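Side-chain contacts in uncharacterized protein TP-0789 domain-containing protein (Desulfovibrio piger ATCC 29098, PDB 4Z48), which is of unknown function but belongs to the LolA-like family, so it may bind lipid or lipoprotein in the periplasm as its relatives do: residues A112-M115 / R116-L119; D128-E132 / Y133-L137; E140-D144 / G145-Y149. All coordinates share one frame; numbering follows the deposited sequence.

Interaction 1: residues A112-M115 / R116-L119; sequences ASFM and RSDL
S117 turns OG back between its own N and carbonyl carbon (chi1 78°), and S113 turns OG anti to its N (chi1 -178°). Both hydroxyls thereby meet backbone carbonyls across a tight loop. The loop is a type I' beta turn from F114 to S117, with M115 and R116 at its two positive-phi corners. S117 N donates to F114 O at 3.0 Å, coming from well above the carbonyl plane. S117 OG donates to the same F114 O at 2.7 Å and lies in that plane. One oxygen is thus gripped by two donors from one residue. S117 OG also accepts from L119 N at 3.1 Å, which makes an ST turn on the outgoing side. S113 OG reaches S117 O at 2.7 Å, in the carbonyl plane and on a lone pair. Next to the turn, F114 N bonds to L119 O at 2.7 Å and joins the incoming and outgoing chains. Their side chains touch there through F114 CB and L119 CB, 4.3 Å apart. The selenomethionine M115 bends back over its neighbour, and its CG stands over the centre of one face of the F114 ring. S117 OG sits at the edge of that ring. The turn lies in the long loop between strands 101-104 and 133-143. S117 packs on strand 27-38, and F114 meets the ring of Y78. M115 O accepts from R45, and R116 packs on strand 41-54. One water bridges the two segments: it donates to S113 O at 3.1 Å and accepts from R116 N.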
loop_
_atom_site.group_PDB
_atom_site.type_symbol
_atom_site.label_atom_id
_atom_site.label_comp_id
_atom_site.label_asym_id
_atom_site.label_seq_id
_atom_site.Cartn_x
_atom_site.Cartn_y
_atom_site.Cartn_z
ATOM N N ALA A 112 -0.670 9.711 9.819
ATOM C CA ALA A 112 -1.214 9.084 11.009
ATOM C C ALA A 112 -1.445 7.591 10.792
ATOM O O ALA A 112 -1.550 7.109 9.657
ATOM C CB ALA A 112 -2.529 9.777 11.417
ATOM N N SER A 113 -1.486 6.855 11.900
ATOM C CA SER A 113 -1.721 5.428 11.926
ATOM C C SER A 113 -3.022 5.050 11.235
ATOM O O SER A 113 -4.034 5.731 11.411
ATOM C CB SER A 113 -1.763 4.937 13.368
ATOM O OG SER A 113 -1.944 3.531 13.352
ATOM N N PHE A 114 -3.001 3.940 10.487
ATOM C CA PHE A 114 -4.215 3.415 9.866
ATOM C C PHE A 114 -4.799 2.351 10.792
ATOM O O PHE A 114 -4.194 1.309 10.933
ATOM C CB PHE A 114 -3.919 2.849 8.459
ATOM C CG PHE A 114 -5.034 2.094 7.784
ATOM C CD1 PHE A 114 -6.104 2.770 7.195
ATOM C CD2 PHE A 114 -5.027 0.696 7.742
ATOM C CE1 PHE A 114 -7.114 2.065 6.533
ATOM C CE2 PHE A 114 -6.073 -0.009 7.143
ATOM C CZ PHE A 114 -7.104 0.677 6.534
HETATM N N MSE A 115 -5.925 2.649 11.469
HETATM C CA MSE A 115 -6.664 1.678 12.325
HETATM C C MSE A 115 -5.806 1.083 13.440
HETATM O O MSE A 115 -5.927 -0.110 13.769
HETATM C CB MSE A 115 -7.256 0.567 11.450
HETATM C CG MSE A 115 -8.214 1.098 10.394
HETATM SE SE MSE A 115 -9.777 1.791 11.239
HETATM C CE MSE A 115 -10.545 0.008 11.784
ATOM N N ARG A 116 -4.955 1.958 14.034
ATOM C CA ARG A 116 -4.019 1.700 15.127
ATOM C C ARG A 116 -2.935 0.684 14.723
ATOM O O ARG A 116 -2.208 0.194 15.597
ATOM C CB ARG A 116 -4.744 1.251 16.407
ATOM C CG ARG A 116 -5.759 2.313 16.853
ATOM C CD ARG A 116 -6.660 1.830 17.955
ATOM N NE ARG A 116 -5.937 1.571 19.188
ATOM C CZ ARG A 116 -6.536 1.183 20.310
ATOM N NH1 ARG A 116 -7.854 1.016 20.345
ATOM N NH2 ARG A 116 -5.827 0.969 21.406
ATOM N N SER A 117 -2.820 0.377 13.405
ATOM C CA SER A 117 -1.811 -0.544 12.876
ATOM C C SER A 117 -0.471 0.159 12.638
ATOM O O SER A 117 -0.327 1.371 12.859
ATOM C CB SER A 117 -2.279 -1.213 11.581
ATOM O OG SER A 117 -2.146 -0.335 10.472
ATOM N N ASP A 118 0.512 -0.631 12.155
ATOM C CA ASP A 118 1.845 -0.133 11.812
ATOM C C ASP A 118 1.862 0.452 10.411
ATOM O O ASP A 118 2.862 1.039 10.010
ATOM C CB ASP A 118 2.880 -1.220 12.015
ATOM C CG ASP A 118 3.012 -1.471 13.509
ATOM O OD1 ASP A 118 3.643 -0.670 14.169
ATOM O OD2 ASP A 118 2.329 -2.394 14.030
ATOM N N LEU A 119 0.717 0.428 9.728
ATOM C CA LEU A 119 0.550 1.109 8.434
ATOM C C LEU A 119 0.043 2.534 8.689
ATOM O O LEU A 119 -0.769 2.717 9.606
ATOM C CB LEU A 119 -0.502 0.355 7.597
ATOM C CG LEU A 119 -0.132 -0.926 6.870
ATOM C CD1 LEU A 119 0.122 -2.080 7.838
ATOM C CD2 LEU A 119 -1.300 -1.368 6.016
HETATM O O HOH W 1 -5.161 4.924 14.206
#

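Interaction 2: residues D128-E132 / Y133-L137; sequences DDVDE and YDYLL
The Y133 ring carries the backbone carbonyl of E132 over one face and has D129 O and V130 O at its edge. The Y135 ring has V130 O at its edge, in the ring plane. Two tyrosines at the start of strand 133-143 therefore meet the carbonyls of D129, V130 and E132, in and just before the 3-10 segment 130-132. Y133 presents its CD1 side to the turn, with D129 O 3.3 Å from CD1. Its first torsion (chi1 -51°) sets CG beside the backbone N and folds the ring back along the preceding chain. E132 CB lies 3.9 Å from Y133 CE1. D129 O already accepts from E132 N at 3.0 Å, and the CD1-CE1 edge of Y133 lies against it. Y135 is two residues on and reaches back with its hydroxyl. Y135 OH donates to V130 O at 2.7 Å, in the carbonyl plane and on a lone pair. The C=O...O angle is 109°, so the hydroxyl comes in from the side of the carbonyl. The V130 side chain crosses Y135 at about a right angle, with CG1 4.2 Å from Y135 CE2. V130 also packs on Y13 and Y135 on A16, both of helix 8-20. Y133 makes a cation-pi contact with R153 of the neighbouring strand 146-155, and the carboxylate of E132 pairs with K159. The directed bond from Y135 OH to V130 O probably helps to fix the rotation of the Y135 ring, and it ties the 3-10 turn to the start of an outermost strand.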
loop_
_atom_site.group_PDB
_atom_site.type_symbol
_atom_site.label_atom_id
_atom_site.label_comp_id
_atom_site.label_asym_id
_atom_site.label_seq_id
_atom_site.Cartn_x
_atom_site.Cartn_y
_atom_site.Cartn_z
ATOM N N ASP A 128 2.936 2.016 -6.326
ATOM C CA ASP A 128 3.807 2.095 -7.489
ATOM C C ASP A 128 3.522 3.316 -8.403
ATOM O O ASP A 128 3.456 3.166 -9.628
ATOM C CB ASP A 128 3.732 0.770 -8.276
ATOM C CG ASP A 128 4.363 -0.407 -7.541
ATOM O OD1 ASP A 128 5.617 -0.485 -7.499
ATOM O OD2 ASP A 128 3.602 -1.245 -6.998
ATOM N N ASP A 129 3.416 4.524 -7.811
ATOM C CA ASP A 129 3.230 5.783 -8.549
ATOM C C ASP A 129 4.627 6.259 -8.980
ATOM O O ASP A 129 5.243 7.086 -8.307
ATOM C CB ASP A 129 2.493 6.813 -7.675
ATOM C CG ASP A 129 1.703 7.852 -8.455
ATOM O OD1 ASP A 129 2.286 8.485 -9.361
ATOM O OD2 ASP A 129 0.513 8.064 -8.125
ATOM N N VAL A 130 5.147 5.647 -10.077
ATOM C CA VAL A 130 6.502 5.754 -10.629
ATOM C C VAL A 130 7.028 7.214 -10.692
ATOM O O VAL A 130 8.179 7.462 -10.299
ATOM C CB VAL A 130 6.632 5.048 -12.013
ATOM C CG1 VAL A 130 7.947 5.370 -12.697
ATOM C CG2 VAL A 130 6.493 3.532 -11.870
ATOM N N ASP A 131 6.199 8.158 -11.156
ATOM C CA ASP A 131 6.671 9.532 -11.346
ATOM C C ASP A 131 6.594 10.402 -10.066
ATOM O O ASP A 131 6.855 11.608 -10.126
ATOM C CB ASP A 131 5.940 10.190 -12.529
ATOM C CG ASP A 131 6.278 9.561 -13.881
ATOM O OD1 ASP A 131 7.486 9.388 -14.182
ATOM O OD2 ASP A 131 5.339 9.268 -14.649
ATOM N N GLU A 132 6.359 9.798 -8.910
ATOM C CA GLU A 132 6.387 10.578 -7.679
ATOM C C GLU A 132 7.784 10.502 -7.027
ATOM O O GLU A 132 8.050 11.233 -6.067
ATOM C CB GLU A 132 5.286 10.144 -6.704
ATOM C CG GLU A 132 3.887 10.531 -7.153
ATOM C CD GLU A 132 2.829 10.537 -6.070
ATOM O OE1 GLU A 132 2.799 9.590 -5.251
ATOM O OE2 GLU A 132 1.991 11.468 -6.077
ATOM N N TYR A 133 8.700 9.699 -7.620
ATOM C CA TYR A 133 10.025 9.438 -7.048
ATOM C C TYR A 133 11.205 9.538 -8.004
ATOM O O TYR A 133 11.067 9.388 -9.202
ATOM C CB TYR A 133 10.047 7.985 -6.480
ATOM C CG TYR A 133 8.901 7.652 -5.553
ATOM C CD1 TYR A 133 7.704 7.137 -6.047
ATOM C CD2 TYR A 133 9.012 7.844 -4.181
ATOM C CE1 TYR A 133 6.638 6.832 -5.194
ATOM C CE2 TYR A 133 7.960 7.537 -3.319
ATOM C CZ TYR A 133 6.765 7.055 -3.833
ATOM O OH TYR A 133 5.717 6.761 -2.990
ATOM N N ASP A 134 12.390 9.700 -7.425
ATOM C CA ASP A 134 13.709 9.584 -8.040
ATOM C C ASP A 134 14.257 8.230 -7.622
ATOM O O ASP A 134 14.114 7.854 -6.463
ATOM C CB ASP A 134 14.622 10.718 -7.568
ATOM C CG ASP A 134 14.181 12.068 -8.084
ATOM O OD1 ASP A 134 13.991 12.198 -9.310
ATOM O OD2 ASP A 134 13.975 12.972 -7.260
ATOM N N TYR A 135 14.876 7.508 -8.534
ATOM C CA TYR A 135 15.363 6.162 -8.246
ATOM C C TYR A 135 16.854 6.038 -8.268
ATOM O O TYR A 135 17.539 6.816 -8.915
ATOM C CB TYR A 135 14.752 5.163 -9.245
ATOM C CG TYR A 135 13.240 5.167 -9.195
ATOM C CD1 TYR A 135 12.558 4.447 -8.224
ATOM C CD2 TYR A 135 12.497 5.977 -10.052
ATOM C CE1 TYR A 135 11.172 4.507 -8.121
ATOM C CE2 TYR A 135 11.111 6.033 -9.971
ATOM C CZ TYR A 135 10.451 5.293 -9.001
ATOM O OH TYR A 135 9.087 5.350 -8.868
ATOM N N LEU A 136 17.350 4.991 -7.613
ATOM C CA LEU A 136 18.753 4.609 -7.687
ATOM C C LEU A 136 18.882 3.060 -7.559
ATOM O O LEU A 136 18.630 2.482 -6.497
ATOM C CB LEU A 136 19.569 5.368 -6.637
ATOM C CG LEU A 136 21.085 5.215 -6.602
ATOM C CD1 LEU A 136 21.746 5.754 -7.876
ATOM C CD2 LEU A 136 21.640 5.929 -5.368
ATOM N N LEU A 137 19.204 2.391 -8.674
ATOM C CA LEU A 137 19.436 0.954 -8.663
ATOM C C LEU A 137 20.832 0.714 -8.022
ATOM O O LEU A 137 21.840 1.103 -8.599
ATOM C CB LEU A 137 19.336 0.343 -10.085
ATOM C CG LEU A 137 19.599 -1.157 -10.181
ATOM C CD1 LEU A 137 18.554 -1.945 -9.400
ATOM C CD2 LEU A 137 19.625 -1.627 -11.626
#

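Interaction 3: residues E140-D144 / G145-Y149; sequences EENVD and GIDCY
Residues 140-143 and 146-149 are the antiparallel arms of a two-residue beta hairpin, closed by a type I' turn from V143 to I146. The V143-I146 and E141-C148 pairs are hydrogen-bonded; V143 N to I146 O, at 2.8 Å, is the shortest of their four bonds. On one face N142 leads the side-chain contacts. Its CG is anti to the backbone N (chi1 -172°), which carries the amide across to the opposite arm. N142 ND2 donates to D147 OD1 at 2.9 Å, nearly straight (162°). The donor lies above the carboxylate plane, yet the acceptor is near the plane of the amide, and the two flat groups stand 76° apart. N142 OD1 takes a weak bond from G145 N at 3.1 Å. Farther along this face E140 and Y149 run side by side, pointing the same way. E140 OE2 is 3.8 Å from Y149 CE1, with carboxylate and ring steeply turned to each other. Their polar ends have other partners: E140 pairs with K172, and Y149 OH bonds to R18. On the other face V143 CG2 lies 4.4 Å from C148 SG, and I146 CD1 comes within 3.5 Å of V143 O. V143, I146 and C148 all pack on L178 of strand 177-184. This side is largely apolar, with E141 at its exposed rim, bonded to W169. The N142 face is polar and largely exposed. E140 and D147 are like charges there that do not touch; the N142 amide and K172 probably offset any repulsion.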
loop_
_atom_site.group_PDB
_atom_site.type_symbol
_atom_site.label_atom_id
_atom_site.label_comp_id
_atom_site.label_asym_id
_atom_site.label_seq_id
_atom_site.Cartn_x
_atom_site.Cartn_y
_atom_site.Cartn_z
ATOM N N GLU A 140 22.315 -5.901 -6.732
ATOM C CA GLU A 140 21.599 -7.153 -6.507
ATOM C C GLU A 140 22.149 -7.842 -5.271
ATOM O O GLU A 140 23.304 -7.636 -4.903
ATOM C CB GLU A 140 21.713 -8.070 -7.754
ATOM C CG GLU A 140 20.924 -7.565 -8.958
ATOM C CD GLU A 140 21.067 -8.348 -10.248
ATOM O OE1 GLU A 140 21.248 -9.587 -10.180
ATOM O OE2 GLU A 140 20.968 -7.727 -11.332
ATOM N N GLU A 141 21.314 -8.649 -4.625
ATOM C CA GLU A 141 21.639 -9.378 -3.401
ATOM C C GLU A 141 20.736 -10.585 -3.273
ATOM O O GLU A 141 19.543 -10.495 -3.586
ATOM C CB GLU A 141 21.428 -8.442 -2.188
ATOM C CG GLU A 141 21.955 -8.948 -0.852
ATOM C CD GLU A 141 21.788 -8.012 0.332
ATOM O OE1 GLU A 141 21.101 -6.971 0.197
ATOM O OE2 GLU A 141 22.344 -8.331 1.408
ATOM N N ASN A 142 21.282 -11.697 -2.779
ATOM C CA ASN A 142 20.483 -12.894 -2.520
ATOM C C ASN A 142 19.967 -12.783 -1.083
ATOM O O ASN A 142 20.771 -12.744 -0.142
ATOM C CB ASN A 142 21.292 -14.159 -2.759
ATOM C CG ASN A 142 20.465 -15.418 -2.702
ATOM O OD1 ASN A 142 20.176 -15.945 -1.625
ATOM N ND2 ASN A 142 20.063 -15.919 -3.864
ATOM N N VAL A 143 18.635 -12.654 -0.920
ATOM C CA VAL A 143 17.977 -12.463 0.385
ATOM C C VAL A 143 17.187 -13.740 0.736
ATOM O O VAL A 143 16.136 -14.018 0.145
ATOM C CB VAL A 143 17.096 -11.177 0.407
ATOM C CG1 VAL A 143 16.462 -10.954 1.781
ATOM C CG2 VAL A 143 17.899 -9.944 -0.014
ATOM N N ASP A 144 17.739 -14.527 1.685
ATOM C CA ASP A 144 17.222 -15.814 2.166
ATOM C C ASP A 144 16.860 -16.748 0.982
ATOM O O ASP A 144 15.713 -17.193 0.860
ATOM C CB ASP A 144 16.029 -15.626 3.130
ATOM C CG ASP A 144 16.379 -14.941 4.440
ATOM O OD1 ASP A 144 17.278 -15.443 5.156
ATOM O OD2 ASP A 144 15.718 -13.934 4.775
ATOM N N GLY A 145 17.841 -16.976 0.104
ATOM C CA GLY A 145 17.698 -17.842 -1.068
ATOM C C GLY A 145 17.090 -17.212 -2.311
ATOM O O GLY A 145 17.089 -17.854 -3.368
ATOM N N ILE A 146 16.570 -15.948 -2.206
ATOM C CA ILE A 146 15.905 -15.255 -3.325
ATOM C C ILE A 146 16.787 -14.149 -3.931
ATOM O O ILE A 146 17.211 -13.256 -3.202
ATOM C CB ILE A 146 14.522 -14.675 -2.873
ATOM C CG1 ILE A 146 13.632 -15.759 -2.198
ATOM C CG2 ILE A 146 13.777 -13.999 -4.037
ATOM C CD1 ILE A 146 13.041 -15.339 -0.870
ATOM N N ASP A 147 16.998 -14.170 -5.284
ATOM C CA ASP A 147 17.736 -13.105 -5.979
ATOM C C ASP A 147 16.884 -11.859 -6.119
ATOM O O ASP A 147 15.772 -11.938 -6.657
ATOM C CB ASP A 147 18.217 -13.557 -7.368
ATOM C CG ASP A 147 19.257 -14.651 -7.299
ATOM O OD1 ASP A 147 20.187 -14.533 -6.461
ATOM O OD2 ASP A 147 19.125 -15.642 -8.057
ATOM N N CYS A 148 17.424 -10.703 -5.684
ATOM C CA CYS A 148 16.711 -9.433 -5.702
ATOM C C CYS A 148 17.511 -8.319 -6.329
ATOM O O CYS A 148 18.720 -8.307 -6.205
ATOM C CB CYS A 148 16.331 -9.010 -4.278
ATOM S SG CYS A 148 15.136 -10.078 -3.447
ATOM N N TYR A 149 16.817 -7.313 -6.850
ATOM C CA TYR A 149 17.374 -5.996 -7.191
ATOM C C TYR A 149 17.260 -5.157 -5.902
ATOM O O TYR A 149 16.269 -5.320 -5.179
ATOM C CB TYR A 149 16.540 -5.306 -8.277
ATOM C CG TYR A 149 16.445 -5.978 -9.614
ATOM C CD1 TYR A 149 17.499 -5.918 -10.516
ATOM C CD2 TYR A 149 15.251 -6.560 -10.039
ATOM C CE1 TYR A 149 17.398 -6.478 -11.785
ATOM C CE2 TYR A 149 15.144 -7.142 -11.304
ATOM C CZ TYR A 149 16.216 -7.078 -12.180
ATOM O OH TYR A 149 16.142 -7.634 -13.441
#

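How the interactions relate
Interactions 2 and 3 share strand 133-143: residues 128-137 start it, and residues 140-149 turn it into strand 146-155. They touch where L137 CD1 packs on Y149 CB. Interaction 1 lies earlier in the same loop that supplies residues 128-132, and does not touch the other two. Its centre is about 24 Å from that of interaction 2, and the two lie on opposite sides of the chain's centre. Interactions 1 and 2 are partly buried, while interaction 3 is a surface contact. Serine hydroxyls hold backbone carbonyls in interaction 1, and a tyrosine hydroxyl does so in interaction 2. Interaction 3 instead relies on strand pairing, with an amide-carboxylate bond on its exposed face.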